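Fatty acid amide hydrolase (Candida albicans, PDB 6KVR) probably hydrolyses monocarboxylic acid amides, fatty acid amides among them, to the carboxylate and ammonium, as a serine hydrolase of the amidase signature family. Local coordinates at residues D12-D15 / K16-D19; N401-Q404 / R405-L408. All coordinates share one frame; numbering follows the deposited sequence.

Contact 1. Residues D12-D15 / K16-D19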
loop_
_atom_site.group_PDB
_atom_site.type_symbol
_atom_site.label_atom_id
_atom_site.label_comp_id
_atom_site.label_asym_id
_atom_site.label_seq_id
_atom_site.Cartn_x
_atom_site.Cartn_y
_atom_site.Cartn_z
ATOM N N ASP A 12 8.859 -28.894 6.918
ATOM C CA ASP A 12 7.747 -28.977 7.861
ATOM C C ASP A 12 7.498 -30.466 8.065
ATOM O O ASP A 12 7.218 -31.185 7.082
ATOM C CB ASP A 12 6.511 -28.241 7.322
ATOM C CG ASP A 12 5.336 -28.196 8.324
ATOM O OD1 ASP A 12 4.562 -27.193 8.293
ATOM O OD2 ASP A 12 5.179 -29.144 9.137
ATOM N N PRO A 13 7.606 -30.981 9.290
ATOM C CA PRO A 13 7.424 -32.427 9.488
ATOM C C PRO A 13 5.996 -32.894 9.260
ATOM O O PRO A 13 5.789 -34.089 9.009
ATOM C CB PRO A 13 7.875 -32.649 10.940
ATOM C CG PRO A 13 7.725 -31.310 11.614
ATOM C CD PRO A 13 7.968 -30.279 10.538
ATOM N N LEU A 14 5.011 -31.994 9.322
ATOM C CA LEU A 14 3.624 -32.324 8.979
ATOM C C LEU A 14 3.023 -33.359 9.938
ATOM O O LEU A 14 2.235 -34.218 9.538
ATOM C CB LEU A 14 3.517 -32.815 7.531
ATOM C CG LEU A 14 4.045 -31.943 6.384
ATOM C CD1 LEU A 14 4.003 -32.749 5.105
ATOM C CD2 LEU A 14 3.234 -30.653 6.228
ATOM N N ASP A 15 3.387 -33.289 11.219
ATOM C CA ASP A 15 2.960 -34.297 12.181
ATOM C C ASP A 15 1.894 -33.808 13.155
ATOM O O ASP A 15 1.467 -34.582 14.015
ATOM C CB ASP A 15 4.169 -34.833 12.962
ATOM C CG ASP A 15 4.968 -33.735 13.645
ATOM O OD1 ASP A 15 4.580 -32.549 13.573
ATOM O OD2 ASP A 15 5.998 -34.068 14.272
ATOM N N LYS A 16 1.454 -32.560 13.052
ATOM C CA LYS A 16 0.419 -32.021 13.922
ATOM C C LYS A 16 -0.742 -31.484 13.101
ATOM O O LYS A 16 -1.356 -30.476 13.461
ATOM C CB LYS A 16 0.976 -30.920 14.831
ATOM C CG LYS A 16 2.029 -31.392 15.845
ATOM C CD LYS A 16 2.400 -30.312 16.895
ATOM C CE LYS A 16 2.982 -29.042 16.246
ATOM N NZ LYS A 16 3.860 -28.235 17.162
ATOM N N TYR A 17 -1.054 -32.147 11.980
ATOM C CA TYR A 17 -2.126 -31.722 11.081
ATOM C C TYR A 17 -3.246 -32.751 10.995
ATOM O O TYR A 17 -4.412 -32.401 11.187
ATOM C CB TYR A 17 -1.593 -31.484 9.659
ATOM C CG TYR A 17 -0.673 -30.306 9.471
ATOM C CD1 TYR A 17 0.654 -30.370 9.862
ATOM C CD2 TYR A 17 -1.117 -29.152 8.844
ATOM C CE1 TYR A 17 1.509 -29.313 9.669
ATOM C CE2 TYR A 17 -0.266 -28.067 8.642
ATOM C CZ TYR A 17 1.047 -28.158 9.060
ATOM O OH TYR A 17 1.913 -27.106 8.869
ATOM N N GLU A 18 -2.924 -34.001 10.654
ATOM C CA GLU A 18 -3.886 -35.025 10.272
ATOM C C GLU A 18 -4.214 -35.965 11.421
ATOM O O GLU A 18 -3.372 -36.259 12.267
ATOM C CB GLU A 18 -3.349 -35.880 9.128
ATOM C CG GLU A 18 -3.308 -35.252 7.780
ATOM C CD GLU A 18 -2.444 -36.075 6.835
ATOM O OE1 GLU A 18 -1.274 -36.336 7.189
ATOM O OE2 GLU A 18 -2.926 -36.468 5.754
ATOM N N ASP A 19 -5.438 -36.492 11.388
ATOM C CA ASP A 19 -5.876 -37.527 12.317
ATOM C C ASP A 19 -7.137 -38.194 11.793
ATOM O O ASP A 19 -8.240 -37.658 11.961
ATOM C CB ASP A 19 -6.134 -36.951 13.707
ATOM C CG ASP A 19 -6.317 -38.029 14.747
ATOM O OD1 ASP A 19 -7.351 -38.742 14.689
ATOM O OD2 ASP A 19 -5.431 -38.161 15.627
HETATM O O HOH W 1 -0.188 -34.700 10.771
HETATM O O HOH W 2 1.378 -35.973 7.296
HETATM O O HOH W 3 3.259 -30.417 12.553
#
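The hydroxyl of Y17 donates a hydrogen bond to D12 OD1, with OH and OD1 2.7 Å apart, and so links D12 to a residue five positions on in the same loop. The two side chains come from opposite directions. OH meets OD1 on its syn side, 24° out of the carboxylate plane, and the carboxylate is turned 52° from the ring. With CG anti to the backbone N of D12 (chi1 -175°), the carboxylate can meet Y17 OH with one oxygen and L14 N with the other: L14 N donates to D12 OD2 at 2.9 Å, on the anti side, which makes an Asx turn. Both oxygens of this buried aspartate are thereby engaged. OD1 also accepts from ND2 of N401, the N-cap residue of helix 402-409; three N-H or O-H groups around one carboxylate would be expected to favour its charged form.

Other contacts surround the Y17 ring. L14 CA lies 3.7 Å from Y17 CD1, on an oblique approach to the ring, and L14 CD2 is 4.1 Å from Y17 CE1. Near the plane of the ring, at its edge, sit D12 OD2 and D15 N. L14 and Y17 both also pack on L423 of helix 417-423, so the loop before helix 20-40 is laid against that helix.

Three waters add polar links within the loop. One molecule donates to L14 O and accepts from E18 N, each at 2.8 Å, while a second donates to L14 O and to E18 OE1, the latter at 2.7 Å. A third donates to D15 OD1 and takes a weak bond from K16 N. D15 and K16, both exposed, run side by side, yet D15 OD1 and K16 NZ stay 5.7 Å apart, without a salt bridge.

Contact 2. Residues N401-Q404 / R405-L408; sequences NHMQ and RKLL
R405 folds back over the helix start that carries N401 and H402. Its CG is anti to the backbone N (chi1 -164°), and a bend at chi3 turns the guanidinium toward the N-terminal end of the helix. There N401 O lies over one face of the group, 3.5 Å above its plane and offset toward the rim, while R405 NH1 comes within 3.7 Å of N401 CB and R405 NH2 within 3.7 Å of H402 CA. N401 O is not left to this contact alone: R405 N donates to it at 2.8 Å, at an N-H...O angle of 160°.

The same i to i+4 bond recurs at the next three residues, with K406 N on H402 O, L407 N on M403 O and L408 N on Q404 O. Around these bonds the side chains pair at three- and four-residue spacing. Selenomethionine M403 and K406 lie alongside each other, M403 SE 4.0 Å from K406 CE. M403 and L407 cross obliquely, M403 CG and L407 CD1 3.8 Å apart. Against the backbone, L408 CB rests 3.3 Å from the carbonyl oxygen O of Q404.

Outside partners fix the polar ends. NH1 of R405 is hydrogen-bonded to G400 O, just before the helix, and only weakly to Y17 OH, while N401 ND2 donates to L423 O. The amide of buried Q404 is held at both atoms, OE1 by Y172 OH and NE2 by T206 O.

N401 occupies the N-cap position of the short alpha-helix 402-409, whose i to i+4 bonds start at its carbonyl; in the first turn, the side chain of Q404 comes about 6 Å from that of L207, a predicted substrate-binding residue.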
loop_
_atom_site.group_PDB
_atom_site.type_symbol
_atom_site.label_atom_id
_atom_site.label_comp_id
_atom_site.label_asym_id
_atom_site.label_seq_id
_atom_site.Cartn_x
_atom_site.Cartn_y
_atom_site.Cartn_z
ATOM N N ASN A 401 3.942 -21.653 9.132
ATOM C CA ASN A 401 2.686 -22.326 8.782
ATOM C C ASN A 401 1.674 -22.294 9.925
ATOM O O ASN A 401 0.772 -23.125 9.979
ATOM C CB ASN A 401 2.934 -23.760 8.300
ATOM C CG ASN A 401 3.656 -23.792 6.960
ATOM O OD1 ASN A 401 3.469 -22.898 6.125
ATOM N ND2 ASN A 401 4.505 -24.791 6.760
ATOM N N HIS A 402 1.772 -21.285 10.799
ATOM C CA HIS A 402 0.881 -21.189 11.956
ATOM C C HIS A 402 -0.592 -21.183 11.560
ATOM O O HIS A 402 -1.393 -21.963 12.095
ATOM C CB HIS A 402 1.172 -19.927 12.760
ATOM C CG HIS A 402 0.086 -19.602 13.731
ATOM N ND1 HIS A 402 -0.109 -20.324 14.889
ATOM C CD2 HIS A 402 -0.900 -18.674 13.695
ATOM C CE1 HIS A 402 -1.150 -19.835 15.539
ATOM N NE2 HIS A 402 -1.650 -18.837 14.834
HETATM N N MSE A 403 -0.986 -20.265 10.677
HETATM C CA MSE A 403 -2.400 -20.188 10.293
HETATM C C MSE A 403 -2.893 -21.381 9.459
HETATM O O MSE A 403 -4.008 -21.877 9.689
HETATM C CB MSE A 403 -2.696 -18.895 9.530
HETATM C CG MSE A 403 -4.189 -18.601 9.477
HETATM SE SE MSE A 403 -4.953 -18.249 11.247
HETATM C CE MSE A 403 -4.372 -16.395 11.383
ATOM N N GLN A 404 -2.102 -21.818 8.472
ATOM C CA GLN A 404 -2.495 -23.006 7.711
ATOM C C GLN A 404 -2.675 -24.204 8.642
ATOM O O GLN A 404 -3.660 -24.949 8.532
ATOM C CB GLN A 404 -1.457 -23.321 6.628
ATOM C CG GLN A 404 -1.392 -22.323 5.468
ATOM C CD GLN A 404 -2.500 -22.521 4.422
ATOM O OE1 GLN A 404 -3.531 -23.144 4.690
ATOM N NE2 GLN A 404 -2.283 -21.978 3.222
ATOM N N ARG A 405 -1.736 -24.395 9.580
ATOM C CA ARG A 405 -1.839 -25.518 10.515
ATOM C C ARG A 405 -3.074 -25.395 11.415
ATOM O O ARG A 405 -3.763 -26.386 11.666
ATOM C CB ARG A 405 -0.565 -25.626 11.358
ATOM C CG ARG A 405 -0.398 -26.976 12.080
ATOM C CD ARG A 405 1.034 -27.195 12.544
ATOM N NE ARG A 405 1.502 -26.035 13.290
ATOM C CZ ARG A 405 2.380 -25.152 12.827
ATOM N NH1 ARG A 405 2.969 -25.316 11.650
ATOM N NH2 ARG A 405 2.658 -24.073 13.551
ATOM N N LYS A 406 -3.378 -24.185 11.899
ATOM C CA LYS A 406 -4.566 -24.018 12.731
ATOM C C LYS A 406 -5.835 -24.366 11.967
ATOM O O LYS A 406 -6.712 -25.066 12.491
ATOM C CB LYS A 406 -4.653 -22.596 13.269
ATOM C CG LYS A 406 -5.849 -22.401 14.180
ATOM C CD LYS A 406 -6.507 -21.051 13.936
ATOM C CE LYS A 406 -5.828 -19.955 14.732
ATOM N NZ LYS A 406 -5.911 -20.219 16.195
ATOM N N LEU A 407 -5.958 -23.887 10.725
ATOM C CA LEU A 407 -7.182 -24.164 9.973
ATOM C C LEU A 407 -7.272 -25.627 9.552
ATOM O O LEU A 407 -8.369 -26.176 9.494
ATOM C CB LEU A 407 -7.270 -23.245 8.759
ATOM C CG LEU A 407 -7.408 -21.756 9.117
ATOM C CD1 LEU A 407 -6.817 -20.895 8.020
ATOM C CD2 LEU A 407 -8.872 -21.387 9.368
ATOM N N LEU A 408 -6.142 -26.276 9.281
ATOM C CA LEU A 408 -6.165 -27.670 8.847
ATOM C C LEU A 408 -6.353 -28.629 10.020
ATOM O O LEU A 408 -7.140 -29.576 9.925
ATOM C CB LEU A 408 -4.882 -28.009 8.084
ATOM C CG LEU A 408 -4.751 -27.504 6.632
ATOM C CD1 LEU A 408 -3.310 -27.628 6.116
ATOM C CD2 LEU A 408 -5.736 -28.179 5.671
#

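In the fold
Contact 1 is an irregular loop near the N-terminus, contact 2 the first turns of helix 402-409, and their centres lie 10 Å apart on the same side of the chain's centre. Each is partly buried. In contact 1 side-chain bonds and waters do the work of holding a loop with no regular structure, whereas contact 2 relies on backbone bonds, with side chains packing along the helix surface at three- and four-residue spacing. Their buried residues meet: Y17 OH comes within 3.5 Å of N401 CB, and Y17 CD2 within 3.8 Å of L408 CD1. Contact 1 is remote from the predicted sites, while contact 2 comes near them at Q404 and touches the second subunit through H402.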